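Local coordinates for protein transcriptional regulator (Streptococcus thermophilus LMD-9, PDB 5JUF) that probably activates transcription of competence genes as a quorum sensor, with a helix-turn-helix DNA-binding domain joined to a tetratricopeptide-repeat domain that senses a signalling peptide, at residues A[86-91]-A[98-103]; A[106-111]-A[121-126]; A[221-226]-A[258-263]. All coordinates share one frame; numbering follows the deposited sequence.

Contact 1 of 3, residues A[86-91]-A[98-103]; sequences IKFPTY and KSKLTL. With SO4 (sulfate ion), chain B.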
loop_
_atom_site.group_PDB
_atom_site.type_symbol
_atom_site.label_atom_id
_atom_site.label_comp_id
_atom_site.label_asym_id
_atom_site.label_seq_id
_atom_site.Cartn_x
_atom_site.Cartn_y
_atom_site.Cartn_z
ATOM N N ILE A 86 7.575 -7.125 -4.596
ATOM C CA ILE A 86 6.672 -6.096 -5.107
ATOM C C ILE A 86 6.754 -6.014 -6.628
ATOM O O ILE A 86 5.736 -5.836 -7.310
ATOM C CB ILE A 86 6.965 -4.742 -4.434
ATOM C CG1 ILE A 86 6.476 -4.787 -2.983
ATOM C CG2 ILE A 86 6.282 -3.593 -5.201
ATOM C CD1 ILE A 86 6.988 -3.693 -2.107
ATOM N N LYS A 87 7.952 -6.176 -7.192
ATOM C CA LYS A 87 8.096 -6.160 -8.640
ATOM C C LYS A 87 7.737 -7.496 -9.280
ATOM O O LYS A 87 7.890 -7.632 -10.495
ATOM C CB LYS A 87 9.521 -5.748 -9.033
ATOM C CG LYS A 87 9.951 -4.405 -8.425
ATOM C CD LYS A 87 11.251 -3.894 -9.012
ATOM C CE LYS A 87 12.448 -4.670 -8.493
ATOM N NZ LYS A 87 13.744 -4.046 -8.936
ATOM N N PHE A 88 7.270 -8.474 -8.501
ATOM C CA PHE A 88 6.873 -9.766 -9.041
ATOM C C PHE A 88 5.390 -9.738 -9.418
ATOM O O PHE A 88 4.526 -9.812 -8.540
ATOM C CB PHE A 88 7.143 -10.885 -8.035
ATOM C CG PHE A 88 6.805 -12.264 -8.560
ATOM C CD1 PHE A 88 7.619 -12.886 -9.492
ATOM C CD2 PHE A 88 5.668 -12.920 -8.138
ATOM C CE1 PHE A 88 7.305 -14.154 -9.981
ATOM C CE2 PHE A 88 5.352 -14.182 -8.622
ATOM C CZ PHE A 88 6.170 -14.797 -9.539
ATOM N N PRO A 89 5.050 -9.623 -10.700
ATOM C CA PRO A 89 3.637 -9.515 -11.071
ATOM C C PRO A 89 2.972 -10.882 -11.125
ATOM O O PRO A 89 3.526 -11.848 -11.655
ATOM C CB PRO A 89 3.694 -8.865 -12.460
ATOM C CG PRO A 89 4.972 -9.386 -13.040
ATOM C CD PRO A 89 5.935 -9.558 -11.877
ATOM N N THR A 90 1.764 -10.956 -10.575
ATOM C CA THR A 90 1.020 -12.208 -10.610
ATOM C C THR A 90 0.278 -12.395 -11.918
ATOM O O THR A 90 0.086 -13.534 -12.348
ATOM C CB THR A 90 0.001 -12.265 -9.481
ATOM O OG1 THR A 90 -1.031 -11.308 -9.742
ATOM C CG2 THR A 90 0.659 -11.964 -8.148
ATOM N N TYR A 91 -0.168 -11.299 -12.543
ATOM C CA TYR A 91 -1.008 -11.356 -13.741
ATOM C C TYR A 91 -2.277 -12.166 -13.501
ATOM O O TYR A 91 -2.806 -12.790 -14.424
ATOM C CB TYR A 91 -0.252 -11.934 -14.938
ATOM C CG TYR A 91 1.003 -11.194 -15.317
ATOM C CD1 TYR A 91 0.966 -9.853 -15.690
ATOM C CD2 TYR A 91 2.224 -11.846 -15.341
ATOM C CE1 TYR A 91 2.122 -9.178 -16.060
ATOM C CE2 TYR A 91 3.381 -11.181 -15.709
ATOM C CZ TYR A 91 3.327 -9.852 -16.063
ATOM O OH TYR A 91 4.493 -9.207 -16.424
ATOM N N LYS A 98 0.336 -17.847 -5.767
ATOM C CA LYS A 98 0.835 -18.732 -4.721
ATOM C C LYS A 98 2.337 -18.553 -4.514
ATOM O O LYS A 98 2.812 -18.554 -3.371
ATOM C CB LYS A 98 0.497 -20.184 -5.070
ATOM C CG LYS A 98 0.940 -21.222 -4.044
ATOM C CD LYS A 98 0.252 -21.002 -2.694
ATOM C CE LYS A 98 0.693 -22.027 -1.647
ATOM N NZ LYS A 98 -0.088 -21.911 -0.385
ATOM N N SER A 99 3.100 -18.417 -5.606
ATOM C CA SER A 99 4.535 -18.169 -5.479
ATOM C C SER A 99 4.813 -16.873 -4.732
ATOM O O SER A 99 5.711 -16.817 -3.884
ATOM C CB SER A 99 5.199 -18.128 -6.855
ATOM O OG SER A 99 5.305 -19.427 -7.379
ATOM N N LYS A 100 4.064 -15.813 -5.049
ATOM C CA LYS A 100 4.275 -14.521 -4.405
ATOM C C LYS A 100 3.950 -14.585 -2.920
ATOM O O LYS A 100 4.667 -14.004 -2.092
ATOM C CB LYS A 100 3.421 -13.457 -5.093
ATOM C CG LYS A 100 3.705 -12.028 -4.668
ATOM C CD LYS A 100 3.128 -11.049 -5.695
ATOM C CE LYS A 100 3.252 -9.622 -5.192
ATOM N NZ LYS A 100 3.183 -8.632 -6.301
ATOM N N LEU A 101 2.857 -15.265 -2.568
ATOM C CA LEU A 101 2.535 -15.482 -1.158
ATOM C C LEU A 101 3.643 -16.260 -0.449
ATOM O O LEU A 101 3.966 -15.982 0.712
ATOM C CB LEU A 101 1.200 -16.220 -1.045
ATOM C CG LEU A 101 -0.051 -15.402 -1.397
ATOM C CD1 LEU A 101 -1.222 -16.334 -1.675
ATOM C CD2 LEU A 101 -0.378 -14.452 -0.248
ATOM N N THR A 102 4.218 -17.257 -1.122
ATOM C CA THR A 102 5.342 -17.986 -0.537
ATOM C C THR A 102 6.525 -17.060 -0.263
ATOM O O THR A 102 7.140 -17.137 0.807
ATOM C CB THR A 102 5.743 -19.144 -1.454
ATOM O OG1 THR A 102 4.666 -20.089 -1.503
ATOM C CG2 THR A 102 6.992 -19.846 -0.922
ATOM N N LEU A 103 6.840 -16.157 -1.206
ATOM C CA LEU A 103 7.917 -15.186 -1.000
ATOM C C LEU A 103 7.645 -14.286 0.196
ATOM O O LEU A 103 8.568 -13.937 0.942
ATOM C CB LEU A 103 8.103 -14.306 -2.241
ATOM C CG LEU A 103 8.612 -14.938 -3.538
ATOM C CD1 LEU A 103 8.477 -13.951 -4.703
ATOM C CD2 LEU A 103 10.053 -15.387 -3.363
HETATM S S SO4 B . 0.011 -8.178 -8.342
HETATM O O1 SO4 B . -1.014 -8.997 -8.987
HETATM O O2 SO4 B . -0.482 -6.808 -8.242
HETATM O O3 SO4 B . 0.305 -8.708 -7.011
HETATM O O4 SO4 B . 1.231 -8.205 -9.148
HETATM O O HOH W 1 3.339 -5.895 -6.001
#
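Phe88 and Lys100 bring the two backbones closest, with 7.1 Å between their CA atoms, where the loop that follows helix 76-86 runs beside the helix it leads into, 94-111. The two side chains slide past each other in opposite directions. The Phe88 ring, its CG anti to the backbone N (chi1 -178°), reaches toward the helix and presents the edge at CD2 to the first methylenes of Lys100, 3.8 Å from CB. Lys100 is drawn out to nearly full length the other way, its CD lying against the methyl CG2 of Thr90 at 3.6 Å. A long flexible chain suits this place: its carbons cover a ring edge and a methyl while the ammonium travels on to the loop's polar atoms. Lys100 NZ donates to the carbonyl O of Phe88 at 2.9 Å from a position tilted 28° out of the carbonyl plane, and to O3 of a sulfate ion at 3.0 Å; a water joins it to Ile86 O. Those partners fix where the ammonium sits, and the anion probably favours its charged form. Thr90 holds the same sulfate through its backbone N, 3.1 Å from O4, while OG1 also receives a bond from the backbone N of Arg92. The sulfate probably comes from the crystallisation liquor and is no evidence of a natural ligand. Leu130 of helix 117-130 packs on both Thr90 and Lys100, tying the spot to the next helix. This is a loop joining two successive helices of an all-helical tetratricopeptide-repeat domain, in which a lysine of the second helix grips a loop carbonyl.

Contact 2 of 3, residues A[106-111]-A[121-126]; sequences EVYEKF and LTLDIL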
loop_
_atom_site.group_PDB
_atom_site.type_symbol
_atom_site.label_atom_id
_atom_site.label_comp_id
_atom_site.label_asym_id
_atom_site.label_seq_id
_atom_site.Cartn_x
_atom_site.Cartn_y
_atom_site.Cartn_z
ATOM N N GLU A 106 8.299 -16.166 3.362
ATOM C CA GLU A 106 9.738 -16.390 3.486
ATOM C C GLU A 106 10.425 -15.181 4.108
ATOM O O GLU A 106 11.185 -15.306 5.076
ATOM C CB GLU A 106 10.340 -16.701 2.107
ATOM C CG GLU A 106 11.878 -16.654 2.077
ATOM C CD GLU A 106 12.492 -16.622 0.670
ATOM O OE1 GLU A 106 11.792 -16.271 -0.306
ATOM O OE2 GLU A 106 13.697 -16.943 0.550
ATOM N N VAL A 107 10.129 -13.989 3.595
ATOM C CA VAL A 107 10.788 -12.792 4.101
ATOM C C VAL A 107 10.306 -12.471 5.505
ATOM O O VAL A 107 11.094 -12.074 6.373
ATOM C CB VAL A 107 10.549 -11.619 3.135
ATOM C CG1 VAL A 107 11.354 -10.429 3.560
ATOM C CG2 VAL A 107 10.935 -12.027 1.744
ATOM N N TYR A 108 8.999 -12.617 5.737
ATOM C CA TYR A 108 8.404 -12.344 7.044
ATOM C C TYR A 108 9.066 -13.181 8.132
ATOM O O TYR A 108 9.464 -12.658 9.179
ATOM C CB TYR A 108 6.904 -12.637 6.973
ATOM C CG TYR A 108 6.072 -12.240 8.185
ATOM C CD1 TYR A 108 6.025 -13.043 9.307
ATOM C CD2 TYR A 108 5.301 -11.087 8.173
ATOM C CE1 TYR A 108 5.254 -12.708 10.403
ATOM C CE2 TYR A 108 4.518 -10.737 9.268
ATOM C CZ TYR A 108 4.515 -11.554 10.385
ATOM O OH TYR A 108 3.747 -11.222 11.473
ATOM N N GLU A 109 9.202 -14.489 7.887
ATOM C CA GLU A 109 9.791 -15.387 8.873
ATOM C C GLU A 109 11.293 -15.157 9.018
ATOM O O GLU A 109 11.826 -15.180 10.133
ATOM C CB GLU A 109 9.510 -16.842 8.481
ATOM C CG GLU A 109 8.030 -17.206 8.517
ATOM C CD GLU A 109 7.777 -18.668 8.173
ATOM O OE1 GLU A 109 8.756 -19.409 7.954
ATOM O OE2 GLU A 109 6.598 -19.075 8.121
ATOM N N LYS A 110 11.996 -14.950 7.904
ATOM C CA LYS A 110 13.446 -14.797 7.989
ATOM C C LYS A 110 13.829 -13.554 8.783
ATOM O O LYS A 110 14.832 -13.557 9.505
ATOM C CB LYS A 110 14.057 -14.735 6.593
ATOM C CG LYS A 110 15.584 -14.683 6.628
ATOM C CD LYS A 110 16.176 -14.641 5.243
ATOM C CE LYS A 110 17.700 -14.649 5.326
ATOM N NZ LYS A 110 18.298 -14.701 3.978
ATOM N N PHE A 111 13.050 -12.482 8.670
ATOM C CA PHE A 111 13.447 -11.207 9.251
ATOM C C PHE A 111 12.540 -10.757 10.386
ATOM O O PHE A 111 12.739 -9.656 10.918
ATOM C CB PHE A 111 13.521 -10.138 8.162
ATOM C CG PHE A 111 14.598 -10.403 7.145
ATOM C CD1 PHE A 111 15.928 -10.193 7.464
ATOM C CD2 PHE A 111 14.284 -10.870 5.882
ATOM C CE1 PHE A 111 16.937 -10.447 6.537
ATOM C CE2 PHE A 111 15.288 -11.123 4.951
ATOM C CZ PHE A 111 16.608 -10.900 5.280
ATOM N N LEU A 121 3.523 -5.000 8.968
ATOM C CA LEU A 121 2.165 -4.721 8.514
ATOM C C LEU A 121 2.096 -4.664 6.986
ATOM O O LEU A 121 1.150 -5.183 6.375
ATOM C CB LEU A 121 1.693 -3.415 9.147
ATOM C CG LEU A 121 0.216 -3.016 9.107
ATOM C CD1 LEU A 121 -0.021 -2.141 7.939
ATOM C CD2 LEU A 121 -0.777 -4.179 9.154
ATOM N N THR A 122 3.090 -4.031 6.363
ATOM C CA THR A 122 3.229 -4.025 4.907
ATOM C C THR A 122 3.174 -5.431 4.319
ATOM O O THR A 122 2.498 -5.664 3.307
ATOM C CB THR A 122 4.547 -3.343 4.533
ATOM O OG1 THR A 122 4.375 -1.923 4.644
ATOM C CG2 THR A 122 4.981 -3.710 3.142
ATOM N N LEU A 123 3.883 -6.381 4.937
ATOM C CA LEU A 123 3.854 -7.761 4.454
ATOM C C LEU A 123 2.490 -8.405 4.686
ATOM O O LEU A 123 2.004 -9.149 3.826
ATOM C CB LEU A 123 4.963 -8.583 5.125
ATOM C CG LEU A 123 6.394 -8.069 4.857
ATOM C CD1 LEU A 123 7.415 -8.823 5.682
ATOM C CD2 LEU A 123 6.735 -8.166 3.367
ATOM N N ASP A 124 1.861 -8.131 5.843
ATOM C CA ASP A 124 0.531 -8.677 6.139
ATOM C C ASP A 124 -0.512 -8.152 5.159
ATOM O O ASP A 124 -1.426 -8.884 4.763
ATOM C CB ASP A 124 0.105 -8.323 7.577
ATOM C CG ASP A 124 0.830 -9.160 8.646
ATOM O OD1 ASP A 124 1.048 -10.363 8.435
ATOM O OD2 ASP A 124 1.180 -8.602 9.701
ATOM N N ILE A 125 -0.401 -6.877 4.784
ATOM C CA ILE A 125 -1.303 -6.277 3.796
ATOM C C ILE A 125 -1.203 -7.017 2.466
ATOM O O ILE A 125 -2.212 -7.425 1.879
ATOM C CB ILE A 125 -0.973 -4.780 3.623
ATOM C CG1 ILE A 125 -1.429 -3.970 4.842
ATOM C CG2 ILE A 125 -1.599 -4.231 2.331
ATOM C CD1 ILE A 125 -1.086 -2.466 4.747
ATOM N N LEU A 126 0.023 -7.179 1.966
ATOM C CA LEU A 126 0.230 -7.869 0.697
ATOM C C LEU A 126 -0.314 -9.291 0.748
ATOM O O LEU A 126 -0.953 -9.762 -0.204
ATOM C CB LEU A 126 1.720 -7.870 0.357
ATOM C CG LEU A 126 2.363 -6.515 0.045
ATOM C CD1 LEU A 126 3.885 -6.630 0.069
ATOM C CD2 LEU A 126 1.894 -5.964 -1.300
HETATM O O HOH W 2 2.104 -8.480 12.498
#
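Tyr108 on helix 94-111 faces Leu123 and Asp124 on helix 117-130, and its side chain bridges much of the space between the two. With CG anti to the backbone N (chi1 -172°), the ring is carried across toward the second helix. At its root, Tyr108 CA lies 3.9 Å from the methyl CD1 of Leu123, and Tyr108 CB is only slightly farther from the same methyl. Further out, Tyr108 CD2 meets both CB and CD1 of Leu123, each at 4.0 Å; Leu123 CB sits at the ring edge, near its plane, so the leucine borders the ring instead of stacking on it. The next atom, Tyr108 CE2, passes from apolar to polar company, with Asp124 OD1 at 3.6 Å. Ring and carboxylate planes are 51° apart. At the tip, OH has no direct bond to the aspartate: a water donates to Asp124 OD2 at 2.9 Å and has a weak, longer link to the phenol oxygen. Tyrosine suits this graded setting, greasy along its inner edge and polar at its end, while buried Leu123 fills the interior and Asp124, partly exposed, has a water at OD2 that would favour its probably charged form. Val107, one residue back, also touches Tyr78 and Met81 of helix 76-86. Side-chain packing between neighbouring antiparallel helices joined by a short loop is typical of the helical hairpins that stack in a tetratricopeptide-repeat domain.

Contact 3 of 3, residues A[221-226]-A[258-263]; sequences NSFSDF and LLHKEN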
loop_
_atom_site.group_PDB
_atom_site.type_symbol
_atom_site.label_atom_id
_atom_site.label_comp_id
_atom_site.label_asym_id
_atom_site.label_seq_id
_atom_site.Cartn_x
_atom_site.Cartn_y
_atom_site.Cartn_z
ATOM N N ASN A 221 -19.999 4.935 -9.599
ATOM C CA ASN A 221 -20.463 5.821 -10.669
ATOM C C ASN A 221 -20.102 7.279 -10.390
ATOM O O ASN A 221 -20.923 8.187 -10.529
ATOM C CB ASN A 221 -21.969 5.671 -10.893
ATOM C CG ASN A 221 -22.414 6.261 -12.215
ATOM O OD1 ASN A 221 -21.932 5.859 -13.274
ATOM N ND2 ASN A 221 -23.337 7.220 -12.164
ATOM N N SER A 222 -18.850 7.499 -9.991
ATOM C CA SER A 222 -18.341 8.817 -9.616
ATOM C C SER A 222 -17.099 9.091 -10.460
ATOM O O SER A 222 -16.008 8.614 -10.133
ATOM C CB SER A 222 -18.023 8.863 -8.118
ATOM O OG SER A 222 -17.387 10.077 -7.755
ATOM N N PHE A 223 -17.251 9.867 -11.536
ATOM C CA PHE A 223 -16.197 10.005 -12.531
ATOM C C PHE A 223 -15.464 11.340 -12.480
ATOM O O PHE A 223 -14.699 11.647 -13.404
ATOM C CB PHE A 223 -16.771 9.771 -13.926
ATOM C CG PHE A 223 -17.091 8.338 -14.196
ATOM C CD1 PHE A 223 -16.097 7.461 -14.609
ATOM C CD2 PHE A 223 -18.376 7.854 -14.012
ATOM C CE1 PHE A 223 -16.386 6.122 -14.848
ATOM C CE2 PHE A 223 -18.677 6.523 -14.256
ATOM C CZ PHE A 223 -17.682 5.655 -14.677
ATOM N N SER A 224 -15.654 12.132 -11.430
ATOM C CA SER A 224 -14.812 13.304 -11.246
ATOM C C SER A 224 -13.354 12.874 -11.137
ATOM O O SER A 224 -13.032 11.875 -10.486
ATOM C CB SER A 224 -15.235 14.076 -9.994
ATOM O OG SER A 224 -15.128 13.258 -8.839
ATOM N N ASP A 225 -12.475 13.614 -11.820
ATOM C CA ASP A 225 -11.033 13.364 -11.833
ATOM C C ASP A 225 -10.664 12.006 -12.428
ATOM O O ASP A 225 -9.531 11.552 -12.253
ATOM C CB ASP A 225 -10.423 13.470 -10.427
ATOM C CG ASP A 225 -10.710 14.793 -9.765
ATOM O OD1 ASP A 225 -10.526 15.841 -10.420
ATOM O OD2 ASP A 225 -11.126 14.778 -8.588
ATOM N N PHE A 226 -11.592 11.332 -13.116
ATOM C CA PHE A 226 -11.286 9.999 -13.641
ATOM C C PHE A 226 -10.212 10.067 -14.719
ATOM O O PHE A 226 -9.320 9.213 -14.770
ATOM C CB PHE A 226 -12.545 9.326 -14.196
ATOM C CG PHE A 226 -12.374 7.856 -14.498
ATOM C CD1 PHE A 226 -11.919 7.428 -15.744
ATOM C CD2 PHE A 226 -12.669 6.898 -13.533
ATOM C CE1 PHE A 226 -11.758 6.077 -16.012
ATOM C CE2 PHE A 226 -12.513 5.544 -13.797
ATOM C CZ PHE A 226 -12.056 5.133 -15.041
ATOM N N LEU A 258 -17.850 4.868 -22.111
ATOM C CA LEU A 258 -19.091 4.104 -22.179
ATOM C C LEU A 258 -20.054 4.474 -21.056
ATOM O O LEU A 258 -21.253 4.649 -21.291
ATOM C CB LEU A 258 -18.772 2.607 -22.133
ATOM C CG LEU A 258 -19.954 1.636 -22.171
ATOM C CD1 LEU A 258 -20.679 1.726 -23.497
ATOM C CD2 LEU A 258 -19.500 0.210 -21.908
ATOM N N LEU A 259 -19.550 4.595 -19.831
ATOM C CA LEU A 259 -20.406 4.731 -18.661
ATOM C C LEU A 259 -20.670 6.184 -18.295
ATOM O O LEU A 259 -21.776 6.514 -17.859
ATOM C CB LEU A 259 -19.783 3.998 -17.470
ATOM C CG LEU A 259 -19.564 2.501 -17.684
ATOM C CD1 LEU A 259 -18.722 1.932 -16.558
ATOM C CD2 LEU A 259 -20.899 1.791 -17.760
ATOM N N HIS A 260 -19.685 7.065 -18.464
ATOM C CA HIS A 260 -19.872 8.475 -18.149
ATOM C C HIS A 260 -20.238 9.315 -19.365
ATOM O O HIS A 260 -21.170 10.121 -19.296
ATOM C CB HIS A 260 -18.619 9.053 -17.489
ATOM C CG HIS A 260 -18.806 10.448 -16.981
ATOM N ND1 HIS A 260 -18.049 11.511 -17.425
ATOM C CD2 HIS A 260 -19.682 10.958 -16.083
ATOM C CE1 HIS A 260 -18.442 12.614 -16.813
ATOM N NE2 HIS A 260 -19.430 12.306 -15.992
ATOM N N LYS A 261 -19.519 9.158 -20.481
ATOM C CA LYS A 261 -19.834 9.951 -21.665
ATOM C C LYS A 261 -20.944 9.337 -22.504
ATOM O O LYS A 261 -21.547 10.048 -23.315
ATOM C CB LYS A 261 -18.590 10.140 -22.537
ATOM C CG LYS A 261 -17.433 10.802 -21.820
ATOM C CD LYS A 261 -17.821 12.171 -21.285
ATOM C CE LYS A 261 -18.146 13.123 -22.420
ATOM N NZ LYS A 261 -18.630 14.428 -21.907
ATOM N N GLU A 262 -21.238 8.050 -22.313
ATOM C CA GLU A 262 -22.186 7.313 -23.153
ATOM C C GLU A 262 -21.842 7.485 -24.630
ATOM O O GLU A 262 -22.692 7.788 -25.467
ATOM C CB GLU A 262 -23.631 7.731 -22.865
ATOM C CG GLU A 262 -24.072 7.427 -21.443
ATOM C CD GLU A 262 -25.562 7.552 -21.252
ATOM O OE1 GLU A 262 -26.079 7.002 -20.258
ATOM O OE2 GLU A 262 -26.216 8.198 -22.095
ATOM N N ASN A 263 -20.567 7.290 -24.940
ATOM C CA ASN A 263 -20.042 7.379 -26.297
ATOM C C ASN A 263 -19.566 5.978 -26.672
ATOM O O ASN A 263 -18.421 5.610 -26.401
ATOM C CB ASN A 263 -18.918 8.419 -26.371
ATOM C CG ASN A 263 -18.483 8.712 -27.790
ATOM O OD1 ASN A 263 -18.567 7.854 -28.668
ATOM N ND2 ASN A 263 -18.009 9.930 -28.021
#
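Phe223 and His260 pack each other's CB over a ring face, a reciprocal pair of CH-pi contacts that joins the loop after helix 200-219 to the C-terminal end of helix 246-260. His260 CB stands 3.9 Å from the centroid of the phenyl ring, and Phe223 CB lies equally far from the centroid of the imidazole. First torsions of different kinds produce this exchange: in Phe223 CG is anti to the carbonyl carbon (chi1 -73°), whereas in His260 it is anti to the backbone N (chi1 -173°), and the two side chains run past one another in opposite senses. The rings are therefore slid well apart, with centroids separated by 5.3 Å and planes inclined at 29°, and hardly overlap. Farther along the phenyl ring, Phe223 CZ touches Leu259 CB at 3.9 Å. Phe223 begins a type II beta turn ending at Phe226, and its ring is buried against Ile218 of helix 200-219 and Tyr256 of helix 246-260. Histidine fits the exposed outer side because its CB and ring carbons can pack on the phenylalanine while its nitrogens suit a watery surface. With no direct hydrogen bond or salt bridge between the segments, the join depends on shape fit and dispersion, and probably on burial of the phenyl ring.

How the contacts relate
All three contacts belong to the tetratricopeptide-repeat region. Contacts 1 and 2 share helix 94-111, their centres 13 Å apart: the helix meets its preceding loop in one and the following helix 117-130 in the other. Contact 3 is remote, with nearest atoms about 22 Å from contact 2 and across the chain's centre, joining the loop after helix 200-219 to the end of helix 246-260. Contact 1 is a surface contact dominated by a charged, multiply bonded lysine; contacts 2 and 3 are partly buried and lean on apolar and aromatic packing. Polar groups remain at the margin of contact 2 through water, whereas contact 3 relies on ring faces.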